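Local coordinates for periplasmic binding protein (Veillonella parvula, PDB 4MO9), which probably serves as a TroA-like, FepB-type periplasmic solute-binding protein that captures a ligand, perhaps an iron chelate, for uptake by an ABC transporter, at residues R40-S46 with I67-S73; A108-V112 with K136-I142; G60-P64 with M89-A93. All coordinates share one frame; numbering follows the deposited sequence.

Contact 1 of 3, residues R40-S46 with I67-S73; sequences RVVLQWS and IAGMDTS. With TMO (trimethylamine oxide), chain B.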
ATOM      1  N   ARG A  40       8.783 -14.992  17.051  1.00 33.77           N
ATOM      2  CA  ARG A  40       7.486 -15.651  16.906  1.00 31.64           C
ATOM      3  C   ARG A  40       6.374 -14.620  16.710  1.00 32.40           C
ATOM      4  O   ARG A  40       5.479 -14.461  17.556  1.00 31.51           O
ATOM      5  CB  ARG A  40       7.209 -16.572  18.098  1.00 31.94           C
ATOM      6  CG  ARG A  40       8.194 -17.724  18.178  1.00 34.78           C
ATOM      7  CD  ARG A  40       7.870 -18.680  19.312  1.00 43.71           C
ATOM      8  NE  ARG A  40       6.673 -19.465  19.025  1.00 47.55           N
ATOM      9  CZ  ARG A  40       6.636 -20.489  18.176  1.00 52.94           C
ATOM     10  NH1 ARG A  40       7.731 -20.848  17.512  1.00 55.63           N
ATOM     11  NH2 ARG A  40       5.502 -21.148  17.979  1.00 52.68           N
ATOM     12  N   VAL A  41       6.438 -13.923  15.576  1.00 30.53           N
ATOM     13  CA  VAL A  41       5.497 -12.856  15.264  1.00 28.54           C
ATOM     14  C   VAL A  41       4.169 -13.434  14.746  1.00 31.94           C
ATOM     15  O   VAL A  41       4.177 -14.430  14.015  1.00 34.50           O
ATOM     16  CB  VAL A  41       6.110 -11.912  14.198  1.00 28.65           C
ATOM     17  CG1 VAL A  41       5.137 -10.795  13.809  1.00 27.97           C
ATOM     18  CG2 VAL A  41       7.446 -11.321  14.695  1.00 29.55           C
ATOM     19  N   VAL A  42       3.040 -12.835  15.138  1.00 31.72           N
ATOM     20  CA  VAL A  42       1.746 -13.114  14.497  1.00 32.58           C
ATOM     21  C   VAL A  42       1.420 -11.960  13.547  1.00 32.29           C
ATOM     22  O   VAL A  42       1.316 -10.804  13.972  1.00 32.38           O
ATOM     23  CB  VAL A  42       0.596 -13.275  15.522  1.00 35.72           C
ATOM     24  CG1 VAL A  42      -0.751 -13.364  14.812  1.00 35.76           C
ATOM     25  CG2 VAL A  42       0.814 -14.508  16.394  1.00 41.10           C
ATOM     26  N   LEU A  43       1.283 -12.270  12.262  1.00 31.37           N
ATOM     27  CA  LEU A  43       1.006 -11.250  11.248  1.00 29.73           C
ATOM     28  C   LEU A  43      -0.464 -10.864  11.180  1.00 28.67           C
ATOM     29  O   LEU A  43      -1.349 -11.709  11.353  1.00 28.83           O
ATOM     30  CB  LEU A  43       1.417 -11.766   9.869  1.00 31.67           C
ATOM     31  CG  LEU A  43       2.878 -12.181   9.717  1.00 35.45           C
ATOM     32  CD1 LEU A  43       3.103 -12.824   8.338  1.00 33.86           C
ATOM     33  CD2 LEU A  43       3.781 -10.970   9.913  1.00 32.51           C
ATOM     34  N   GLN A  44      -0.718  -9.587  10.900  1.00 29.27           N
ATOM     35  CA  GLN A  44      -2.041  -9.103  10.531  1.00 28.52           C
ATOM     36  C   GLN A  44      -1.894  -8.161   9.340  1.00 30.99           C
ATOM     37  O   GLN A  44      -0.845  -7.505   9.189  1.00 28.61           O
ATOM     38  CB  GLN A  44      -2.696  -8.349  11.690  1.00 28.79           C
ATOM     39  CG  GLN A  44      -3.086  -9.215  12.859  1.00 30.07           C
ATOM     40  CD  GLN A  44      -4.268 -10.120  12.547  1.00 31.36           C
ATOM     41  OE1 GLN A  44      -4.110 -11.335  12.399  1.00 35.97           O
ATOM     42  NE2 GLN A  44      -5.454  -9.541  12.477  1.00 27.72           N
ATOM     43  N   TRP A  45      -2.942  -8.097   8.520  1.00 30.14           N
ATOM     44  CA  TRP A  45      -3.009  -7.223   7.331  1.00 28.10           C
ATOM     45  C   TRP A  45      -1.787  -7.314   6.403  1.00 27.94           C
ATOM     46  O   TRP A  45      -1.279  -6.290   5.935  1.00 27.81           O
ATOM     47  CB  TRP A  45      -3.239  -5.760   7.751  1.00 26.10           C
ATOM     48  CG  TRP A  45      -4.643  -5.483   8.186  1.00 28.31           C
ATOM     49  CD1 TRP A  45      -5.612  -6.412   8.492  1.00 32.47           C
ATOM     50  CD2 TRP A  45      -5.255  -4.192   8.357  1.00 27.89           C
ATOM     51  NE1 TRP A  45      -6.790  -5.765   8.838  1.00 32.64           N
ATOM     52  CE2 TRP A  45      -6.591  -4.410   8.765  1.00 30.22           C
ATOM     53  CE3 TRP A  45      -4.802  -2.877   8.200  1.00 27.57           C
ATOM     54  CZ2 TRP A  45      -7.483  -3.351   9.012  1.00 31.30           C
ATOM     55  CZ3 TRP A  45      -5.688  -1.826   8.449  1.00 29.22           C
ATOM     56  CH2 TRP A  45      -7.014  -2.074   8.850  1.00 30.39           C
ATOM     57  N   SER A  46      -1.326  -8.531   6.121  1.00 29.47           N
ATOM     58  CA  SER A  46      -0.177  -8.710   5.237  1.00 31.19           C
ATOM     59  C   SER A  46      -0.440  -8.145   3.839  1.00 32.50           C
ATOM     60  O   SER A  46      -1.480  -8.420   3.223  1.00 31.26           O
ATOM     61  CB  SER A  46       0.247 -10.180   5.176  1.00 27.59           C
ATOM     62  OG  SER A  46       0.740 -10.575   6.447  1.00 28.14           O
ATOM     63  N   ILE A  67       8.320 -15.840  12.009  1.00 35.75           N
ATOM     64  CA  ILE A  67       6.859 -15.752  11.945  1.00 33.80           C
ATOM     65  C   ILE A  67       6.210 -16.994  12.557  1.00 37.43           C
ATOM     66  O   ILE A  67       6.439 -18.108  12.084  1.00 38.69           O
ATOM     67  CB  ILE A  67       6.365 -15.601  10.492  1.00 33.29           C
ATOM     68  CG1 ILE A  67       6.912 -14.313   9.862  1.00 34.33           C
ATOM     69  CG2 ILE A  67       4.832 -15.613  10.443  1.00 28.45           C
ATOM     70  CD1 ILE A  67       6.748 -14.256   8.349  1.00 34.11           C
ATOM     71  N   ALA A  68       5.405 -16.805  13.604  1.00 36.62           N
ATOM     72  CA  ALA A  68       4.715 -17.919  14.260  1.00 37.92           C
ATOM     73  C   ALA A  68       3.291 -18.123  13.716  1.00 38.31           C
ATOM     74  O   ALA A  68       2.752 -19.242  13.755  1.00 36.70           O
ATOM     75  CB  ALA A  68       4.665 -17.691  15.750  1.00 37.91           C
ATOM     76  N   GLY A  69       2.682 -17.037  13.233  1.00 34.71           N
ATOM     77  CA  GLY A  69       1.321 -17.088  12.732  1.00 31.60           C
ATOM     78  C   GLY A  69       1.140 -16.245  11.491  1.00 33.35           C
ATOM     79  O   GLY A  69       1.473 -15.048  11.480  1.00 33.91           O
HETATM   80  N   MSE A  70       0.593 -16.869  10.447  1.00 33.77           N
HETATM   81  CA  MSE A  70       0.401 -16.233   9.152  1.00 36.15           C
HETATM   82  C   MSE A  70      -1.080 -15.902   8.962  1.00 36.57           C
HETATM   83  O   MSE A  70      -1.937 -16.776   9.128  1.00 36.83           O
HETATM   84  CB  MSE A  70       0.886 -17.195   8.058  1.00 38.56           C
HETATM   85  CG  MSE A  70       0.428 -16.875   6.639  1.00 39.88           C
HETATM   86 SE   MSE A  70       1.198 -15.213   5.940  0.59 49.84          SE
HETATM   87  CE  MSE A  70       3.044 -15.715   6.046  1.00 24.73           C
ATOM     88  N   ASP A  71      -1.393 -14.648   8.649  1.00 33.76           N
ATOM     89  CA  ASP A  71      -2.781 -14.272   8.375  1.00 32.64           C
ATOM     90  C   ASP A  71      -3.132 -14.678   6.945  1.00 35.69           C
ATOM     91  O   ASP A  71      -2.266 -15.163   6.206  1.00 37.16           O
ATOM     92  CB  ASP A  71      -3.000 -12.769   8.559  1.00 33.52           C
ATOM     93  CG  ASP A  71      -2.131 -11.938   7.635  1.00 34.71           C
ATOM     94  OD1 ASP A  71      -0.997 -12.369   7.332  1.00 34.63           O
ATOM     95  OD2 ASP A  71      -2.577 -10.851   7.201  1.00 35.26           O
ATOM     96  N   THR A  72      -4.390 -14.481   6.551  1.00 34.64           N
ATOM     97  CA  THR A  72      -4.851 -14.921   5.229  1.00 37.29           C
ATOM     98  C   THR A  72      -5.101 -13.764   4.272  1.00 38.84           C
ATOM     99  O   THR A  72      -5.689 -13.950   3.200  1.00 35.58           O
ATOM    100  CB  THR A  72      -6.151 -15.734   5.322  1.00 39.39           C
ATOM    101  OG1 THR A  72      -7.206 -14.891   5.784  1.00 39.26           O
ATOM    102  CG2 THR A  72      -5.986 -16.880   6.288  1.00 42.00           C
ATOM    103  N   SER A  73      -4.661 -12.572   4.668  1.00 39.17           N
ATOM    104  CA  SER A  73      -4.831 -11.369   3.858  1.00 36.93           C
ATOM    105  C   SER A  73      -4.282 -11.523   2.428  1.00 36.07           C
ATOM    106  O   SER A  73      -4.988 -11.232   1.448  1.00 35.09           O
ATOM    107  CB  SER A  73      -4.194 -10.176   4.583  1.00 38.79           C
ATOM    108  OG  SER A  73      -4.091  -9.047   3.739  1.00 46.76           O
TER
HETATM  109  CAA TMO B 401      -8.047  -5.364   3.030  1.00 66.62           C
HETATM  110  NAC TMO B 401      -7.766  -5.543   4.460  1.00 68.03           N
HETATM  111  CAD TMO B 401      -8.801  -6.394   5.065  1.00 67.35           C
HETATM  112  CAB TMO B 401      -6.478  -6.225   4.622  1.00 67.43           C
HETATM  113  OAE TMO B 401      -7.739  -4.418   5.020  1.00 67.32           O
HETATM  114  O   HOH W   1      -5.015  -9.960   8.200  1.00 40.08           O

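Contact 2 of 3, residues A108-V112 with K136-I142; sequences AEQVV and KMDAAGI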
ATOM      1  N   ALA A 108      -8.738 -15.866  19.509  1.00 39.13           N
ATOM      2  CA  ALA A 108      -7.657 -15.463  20.407  1.00 39.24           C
ATOM      3  C   ALA A 108      -6.922 -16.657  21.021  1.00 41.95           C
ATOM      4  O   ALA A 108      -5.693 -16.651  21.129  1.00 39.25           O
ATOM      5  CB  ALA A 108      -8.187 -14.544  21.486  1.00 35.77           C
ATOM      6  N   GLU A 109      -7.678 -17.675  21.424  1.00 45.20           N
ATOM      7  CA  GLU A 109      -7.098 -18.876  22.022  1.00 45.08           C
ATOM      8  C   GLU A 109      -6.194 -19.633  21.039  1.00 44.53           C
ATOM      9  O   GLU A 109      -5.178 -20.208  21.435  1.00 43.02           O
ATOM     10  CB  GLU A 109      -8.205 -19.796  22.558  1.00 49.11           C
ATOM     11  CG  GLU A 109      -8.905 -19.297  23.829  1.00 53.17           C
ATOM     12  CD  GLU A 109      -9.818 -18.100  23.584  1.00 59.03           C
ATOM     13  OE1 GLU A 109     -10.335 -17.961  22.452  1.00 62.79           O
ATOM     14  OE2 GLU A 109     -10.012 -17.289  24.520  1.00 60.01           O
ATOM     15  N   GLN A 110      -6.566 -19.635  19.762  1.00 43.63           N
ATOM     16  CA  GLN A 110      -5.756 -20.294  18.734  1.00 44.11           C
ATOM     17  C   GLN A 110      -4.430 -19.557  18.559  1.00 40.59           C
ATOM     18  O   GLN A 110      -3.372 -20.169  18.381  1.00 39.65           O
ATOM     19  CB  GLN A 110      -6.516 -20.355  17.405  1.00 44.33           C
ATOM     20  CG  GLN A 110      -5.809 -21.133  16.295  1.00 47.85           C
ATOM     21  CD  GLN A 110      -5.024 -20.242  15.336  1.00 49.64           C
ATOM     22  OE1 GLN A 110      -4.183 -20.723  14.571  1.00 51.16           O
ATOM     23  NE2 GLN A 110      -5.300 -18.942  15.371  1.00 48.98           N
ATOM     24  N   VAL A 111      -4.488 -18.234  18.639  1.00 37.59           N
ATOM     25  CA  VAL A 111      -3.287 -17.424  18.509  1.00 37.02           C
ATOM     26  C   VAL A 111      -2.366 -17.598  19.718  1.00 37.99           C
ATOM     27  O   VAL A 111      -1.161 -17.827  19.556  1.00 37.81           O
ATOM     28  CB  VAL A 111      -3.632 -15.940  18.335  1.00 33.10           C
ATOM     29  CG1 VAL A 111      -2.353 -15.117  18.302  1.00 31.16           C
ATOM     30  CG2 VAL A 111      -4.452 -15.741  17.060  1.00 33.39           C
ATOM     31  N   VAL A 112      -2.935 -17.490  20.922  1.00 37.94           N
ATOM     32  CA  VAL A 112      -2.186 -17.703  22.169  1.00 36.67           C
ATOM     33  C   VAL A 112      -1.481 -19.057  22.154  1.00 38.73           C
ATOM     34  O   VAL A 112      -0.373 -19.203  22.678  1.00 40.20           O
ATOM     35  CB  VAL A 112      -3.114 -17.604  23.406  1.00 37.74           C
ATOM     36  CG1 VAL A 112      -2.387 -18.004  24.688  1.00 38.27           C
ATOM     37  CG2 VAL A 112      -3.670 -16.193  23.535  1.00 37.40           C
ATOM     38  N   LYS A 136      -6.691 -10.317  25.980  1.00 35.55           N
ATOM     39  CA  LYS A 136      -6.288 -11.719  25.942  1.00 44.22           C
ATOM     40  C   LYS A 136      -4.812 -11.867  25.578  1.00 40.62           C
ATOM     41  O   LYS A 136      -4.115 -12.742  26.118  1.00 41.90           O
ATOM     42  CB  LYS A 136      -7.186 -12.519  25.000  1.00 45.31           C
ATOM     43  CG  LYS A 136      -8.611 -12.669  25.539  1.00 48.92           C
ATOM     44  CD  LYS A 136      -9.447 -13.578  24.661  1.00 51.17           C
ATOM     45  CE  LYS A 136     -10.855 -13.737  25.209  1.00 54.58           C
ATOM     46  NZ  LYS A 136     -11.698 -14.542  24.277  1.00 58.22           N
HETATM   47  N   MSE A 137      -4.336 -10.994  24.701  1.00 35.03           N
HETATM   48  CA  MSE A 137      -2.923 -10.980  24.328  1.00 33.62           C
HETATM   49  C   MSE A 137      -2.078 -10.567  25.539  1.00 35.95           C
HETATM   50  O   MSE A 137      -1.059 -11.209  25.851  1.00 35.54           O
HETATM   51  CB  MSE A 137      -2.682 -10.027  23.152  1.00 30.95           C
HETATM   52  CG  MSE A 137      -3.502 -10.319  21.869  1.00 41.68           C
HETATM   53 SE   MSE A 137      -3.128 -12.075  21.102  0.66 41.26          SE
HETATM   54  CE  MSE A 137      -4.808 -12.925  21.631  1.00 48.97           C
ATOM     55  N   ASP A 138      -2.519  -9.517  26.239  1.00 35.31           N
ATOM     56  CA  ASP A 138      -1.850  -9.056  27.462  1.00 34.00           C
ATOM     57  C   ASP A 138      -1.780 -10.169  28.516  1.00 36.21           C
ATOM     58  O   ASP A 138      -0.718 -10.457  29.086  1.00 36.08           O
ATOM     59  CB  ASP A 138      -2.595  -7.851  28.058  1.00 36.16           C
ATOM     60  CG  ASP A 138      -2.458  -6.580  27.220  1.00 38.43           C
ATOM     61  OD1 ASP A 138      -1.608  -6.526  26.307  1.00 41.05           O
ATOM     62  OD2 ASP A 138      -3.204  -5.612  27.485  1.00 37.66           O
ATOM     63  N   ALA A 139      -2.927 -10.783  28.793  1.00 37.08           N
ATOM     64  CA  ALA A 139      -2.995 -11.875  29.758  1.00 39.92           C
ATOM     65  C   ALA A 139      -2.005 -13.000  29.447  1.00 39.72           C
ATOM     66  O   ALA A 139      -1.487 -13.636  30.361  1.00 44.52           O
ATOM     67  CB  ALA A 139      -4.415 -12.420  29.849  1.00 42.59           C
ATOM     68  N   ALA A 140      -1.737 -13.230  28.165  1.00 39.46           N
ATOM     69  CA  ALA A 140      -0.846 -14.312  27.742  1.00 43.33           C
ATOM     70  C   ALA A 140       0.622 -13.883  27.669  1.00 43.00           C
ATOM     71  O   ALA A 140       1.491 -14.699  27.355  1.00 45.20           O
ATOM     72  CB  ALA A 140      -1.288 -14.866  26.393  1.00 40.92           C
ATOM     73  N   GLY A 141       0.894 -12.605  27.921  1.00 41.89           N
ATOM     74  CA  GLY A 141       2.264 -12.114  27.918  1.00 43.57           C
ATOM     75  C   GLY A 141       2.776 -11.755  26.531  1.00 40.71           C
ATOM     76  O   GLY A 141       3.991 -11.627  26.323  1.00 41.36           O
ATOM     77  N   ILE A 142       1.861 -11.590  25.579  1.00 35.73           N
ATOM     78  CA  ILE A 142       2.237 -11.237  24.211  1.00 36.47           C
ATOM     79  C   ILE A 142       2.292  -9.714  24.054  1.00 37.18           C
ATOM     80  O   ILE A 142       1.364  -9.010  24.471  1.00 36.91           O
ATOM     81  CB  ILE A 142       1.237 -11.837  23.196  1.00 35.64           C
ATOM     82  CG1 ILE A 142       1.204 -13.366  23.343  1.00 39.84           C
ATOM     83  CG2 ILE A 142       1.581 -11.429  21.771  1.00 34.08           C
ATOM     84  CD1 ILE A 142      -0.092 -14.006  22.879  1.00 42.95           C
TER

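Contact 3 of 3, residues G60-P64 with M89-A93; sequences GKDTP and MPELA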
ATOM      1  N   GLY A  60      14.879 -10.787   4.913  1.00 36.79           N
ATOM      2  CA  GLY A  60      15.260 -11.444   3.671  1.00 36.27           C
ATOM      3  C   GLY A  60      14.894 -12.921   3.688  1.00 36.23           C
ATOM      4  O   GLY A  60      13.754 -13.278   3.999  1.00 33.00           O
ATOM      5  N   LYS A  61      15.863 -13.777   3.372  1.00 41.57           N
ATOM      6  CA  LYS A  61      15.611 -15.212   3.274  1.00 43.94           C
ATOM      7  C   LYS A  61      15.235 -15.836   4.613  1.00 43.92           C
ATOM      8  O   LYS A  61      14.656 -16.924   4.647  1.00 43.09           O
ATOM      9  CB  LYS A  61      16.827 -15.928   2.701  1.00 49.92           C
ATOM     10  CG  LYS A  61      17.059 -15.704   1.218  1.00 54.82           C
ATOM     11  CD  LYS A  61      18.372 -16.354   0.795  1.00 60.99           C
ATOM     12  CE  LYS A  61      18.429 -16.597  -0.708  1.00 65.01           C
ATOM     13  NZ  LYS A  61      19.714 -17.236  -1.118  1.00 67.63           N
ATOM     14  N   ASP A  62      15.570 -15.147   5.705  1.00 42.79           N
ATOM     15  CA  ASP A  62      15.278 -15.640   7.055  1.00 43.09           C
ATOM     16  C   ASP A  62      13.872 -15.280   7.525  1.00 39.48           C
ATOM     17  O   ASP A  62      13.518 -15.547   8.675  1.00 39.07           O
ATOM     18  CB  ASP A  62      16.297 -15.092   8.062  1.00 42.99           C
ATOM     19  CG  ASP A  62      17.700 -15.609   7.815  1.00 49.00           C
ATOM     20  OD1 ASP A  62      17.844 -16.787   7.415  1.00 47.83           O
ATOM     21  OD2 ASP A  62      18.659 -14.832   8.021  1.00 53.70           O
ATOM     22  N   THR A  63      13.085 -14.669   6.644  1.00 35.51           N
ATOM     23  CA  THR A  63      11.725 -14.252   6.986  1.00 32.46           C
ATOM     24  C   THR A  63      10.868 -15.315   7.699  1.00 35.56           C
ATOM     25  O   THR A  63      10.255 -15.018   8.723  1.00 36.56           O
ATOM     26  CB  THR A  63      10.966 -13.689   5.750  1.00 36.99           C
ATOM     27  OG1 THR A  63      11.603 -12.483   5.316  1.00 36.41           O
ATOM     28  CG2 THR A  63       9.529 -13.377   6.103  1.00 33.54           C
ATOM     29  N   PRO A  64      10.818 -16.554   7.176  1.00 38.38           N
ATOM     30  CA  PRO A  64       9.942 -17.528   7.850  1.00 42.50           C
ATOM     31  C   PRO A  64      10.390 -17.884   9.277  1.00 43.26           C
ATOM     32  O   PRO A  64       9.561 -18.323  10.082  1.00 43.41           O
ATOM     33  CB  PRO A  64      10.057 -18.776   6.961  1.00 45.30           C
ATOM     34  CG  PRO A  64      10.515 -18.259   5.622  1.00 44.20           C
ATOM     35  CD  PRO A  64      11.440 -17.127   5.968  1.00 42.08           C
HETATM   36  N   MSE A  89       9.464 -18.801  -1.828  1.00 42.18           N
HETATM   37  CA  MSE A  89       9.693 -19.059  -0.406  1.00 40.50           C
HETATM   38  C   MSE A  89       8.595 -19.991   0.118  1.00 39.33           C
HETATM   39  O   MSE A  89       7.710 -19.558   0.849  1.00 36.26           O
HETATM   40  CB  MSE A  89       9.681 -17.735   0.368  1.00 38.12           C
HETATM   41  CG  MSE A  89      10.013 -17.860   1.836  1.00 38.32           C
HETATM   42 SE   MSE A  89      10.168 -16.100   2.642  0.61 41.81          SE
HETATM   43  CE  MSE A  89      11.960 -15.695   1.936  1.00 39.12           C
ATOM     44  N   PRO A  90       8.638 -21.277  -0.276  1.00 42.15           N
ATOM     45  CA  PRO A  90       7.540 -22.211   0.024  1.00 43.34           C
ATOM     46  C   PRO A  90       7.255 -22.396   1.513  1.00 43.99           C
ATOM     47  O   PRO A  90       6.152 -22.813   1.873  1.00 45.05           O
ATOM     48  CB  PRO A  90       8.008 -23.534  -0.604  1.00 47.15           C
ATOM     49  CG  PRO A  90       9.495 -23.369  -0.825  1.00 49.41           C
ATOM     50  CD  PRO A  90       9.697 -21.904  -1.085  1.00 46.48           C
ATOM     51  N   GLU A  91       8.220 -22.074   2.366  1.00 43.59           N
ATOM     52  CA  GLU A  91       8.025 -22.237   3.803  1.00 48.07           C
ATOM     53  C   GLU A  91       6.923 -21.329   4.336  1.00 42.18           C
ATOM     54  O   GLU A  91       6.404 -21.557   5.428  1.00 39.23           O
ATOM     55  CB  GLU A  91       9.325 -21.962   4.555  1.00 54.35           C
ATOM     56  CG  GLU A  91      10.431 -22.957   4.281  1.00 66.29           C
ATOM     57  CD  GLU A  91      11.744 -22.520   4.893  1.00 76.21           C
ATOM     58  OE1 GLU A  91      12.334 -21.537   4.388  1.00 78.43           O
ATOM     59  OE2 GLU A  91      12.177 -23.149   5.886  1.00 80.92           O
ATOM     60  N   LEU A  92       6.576 -20.298   3.572  1.00 39.13           N
ATOM     61  CA  LEU A  92       5.534 -19.365   3.995  1.00 39.34           C
ATOM     62  C   LEU A  92       4.185 -20.070   4.118  1.00 41.01           C
ATOM     63  O   LEU A  92       3.372 -19.733   4.989  1.00 40.74           O
ATOM     64  CB  LEU A  92       5.418 -18.193   3.010  1.00 36.76           C
ATOM     65  CG  LEU A  92       6.516 -17.129   3.014  1.00 38.67           C
ATOM     66  CD1 LEU A  92       6.223 -16.071   1.956  1.00 37.50           C
ATOM     67  CD2 LEU A  92       6.638 -16.475   4.396  1.00 37.91           C
ATOM     68  N   ALA A  93       3.958 -21.052   3.246  1.00 43.02           N
ATOM     69  CA  ALA A  93       2.686 -21.773   3.204  1.00 42.38           C
ATOM     70  C   ALA A  93       2.615 -22.876   4.261  1.00 45.09           C
ATOM     71  O   ALA A  93       1.585 -23.550   4.396  1.00 46.33           O
ATOM     72  CB  ALA A  93       2.452 -22.346   1.811  1.00 40.67           C
TER

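Contact 1 of 3, residues R40-S46 with I67-S73
With CG of Asp-71 set between its own backbone N and carbonyl carbon (chi1 60°) and OG of Ser-46 turned back beside the Ser-46 backbone N (chi1 -66°), a carboxylate and a serine come together in a two-pronged grip. Ser-46 OG donates to Asp-71 OD1 at 2.6 Å, while Ser-46 N sends a nearly straight bond of 2.8 Å to Asp-71 OD2; each oxygen is met on its syn side, somewhat out of the carboxylate plane. A water that donates to Asp-71 OD2 and accepts from Trp-45 N ties the carboxylate to the neighbouring residue as well. Replacing Asp-71 by an alanine would probably leave the hydroxyl and N-H of Ser-46, and the water too, without their acceptor.

Further back, strands 41-42 and 67-69 run parallel as the two strands of a beta-alpha-beta unit with helix 52-59 between them, and a beta bulge shifts their register. Val-41 O accepts from both Ala-68 N and Gly-69 N, and Leu-43 N bonds to Gly-69 O at 2.9 Å. Leu-43 CD1 rests on Met-70 CE, of a selenomethionine, at 3.7 Å.

At the pocket end, Ser-73 OG donates to Ser-46 O at 2.7 Å and is also bonded to Arg-78, another pocket residue. Trimethylamine oxide lies beside them, its OAE 3.9 Å above the plane of the Trp-45 ring.

Contact 2 of 3, residues A108-V112 with K136-I142
The methyl CE of selenomethionine Met-137 fits between two side chains of helix 108-112, lying 3.7 Å from Ala-108 CB and 3.9 Å from Val-112 CG2. Bends at chi2 and chi3 (-61° and 107°) bring it there, although the side chain does not set out directly toward that helix. Val-112 works with both branches: CG1 touches Ala-140 CB at 3.7 Å, and CG2 also approaches Ile-142 CD1. At the solvent-facing margin, Lys-136 reaches out in an extended chain, its CD passing 3.5 Å from Ala-108 CB before NZ makes a salt bridge with Glu-109 OE2 at 3.2 Å, on the syn lone pair. Glu-109 bends at chi2 to meet it, and the two chains cross at a slant.

Behind this layer, the end of the second helix is set by its backbone: Gly-141 takes a positive phi of 84°, and Gly-141 N and Ile-142 N bond back into the last helical turn, which returns Ile-142 toward Val-112. On the inner side Val-111 packs on Val-98 and Phe-106, and Ile-142 on Pro-116. Two neighbouring helices, each followed by a strand of the same parallel sheet, thus meet as in an alpha/beta sandwich, the second closed by a Schellman motif just before strand 143-147.

Contact 3 of 3, residues G60-P64 with M89-A93
Gly-60 O, against which the methyl CE of selenomethionine Met-89 lies at 3.6 Å, is gripped by two donors from a single residue of its own turn. Thr-63 OG1 donates to Gly-60 O at 2.6 Å, in the carbonyl plane and on a lone pair, and Thr-63 N bonds to the same oxygen at 3.1 Å. With its OG1 held this way, Thr-63 turns its CB to Met-89 SE, 4.0 Å off.

Met-89 covers the distance by stretching out. Its CG stands anti to the backbone N (chi1 -176°) and the next bond is extended too, so SE is carried well across; a bend at chi3 (-77°) then swings CE to Gly-60 and to Lys-61 CA. Pro-64 meets it end-on, with Pro-64 CG 3.7 Å from Met-89 SE.

Both partners are turns that follow helices: residues 60-64 make the link from helix 52-59 to strand 67-69 in a beta-alpha-beta unit, and residues 89-93 leave helix 79-88 by way of a 3-10 turn. That turn presents Glu-91 and Leu-92 to the same proline. Glu-91 CB stands 4.0 Å from Pro-64 CG at the exposed margin, whereas Leu-92 CD2 comes to the same atom more loosely from the buried side. Behind them, Met-89 and Leu-92 both pack on Phe-358, and Leu-92 also touches Phe-85.

Overall arrangement
Contact 1 is the buried one of the three, a strand pairing that continues into polar loops at the ligand pocket, and it relies largely on hydrogen bonds. Contacts 2 and 3 are partly buried, join helices or the turns after them, and rest on apolar packing round a selenomethionine; contact 2 adds a surface salt bridge. Contact 1 touches both: Val-42 CG2 meets Val-111 CG1 at 3.7 Å, and Met-70 CE meets Leu-92 CD2 at 4.0 Å. Contacts 2 and 3 remain apart, their nearest atoms about 12 Å from each other. The segments of contacts 1 and 3 alternate along the chain, residues 60-64 lying within the beta-alpha-beta unit whose strands pair in contact 1, whereas contact 2 follows later.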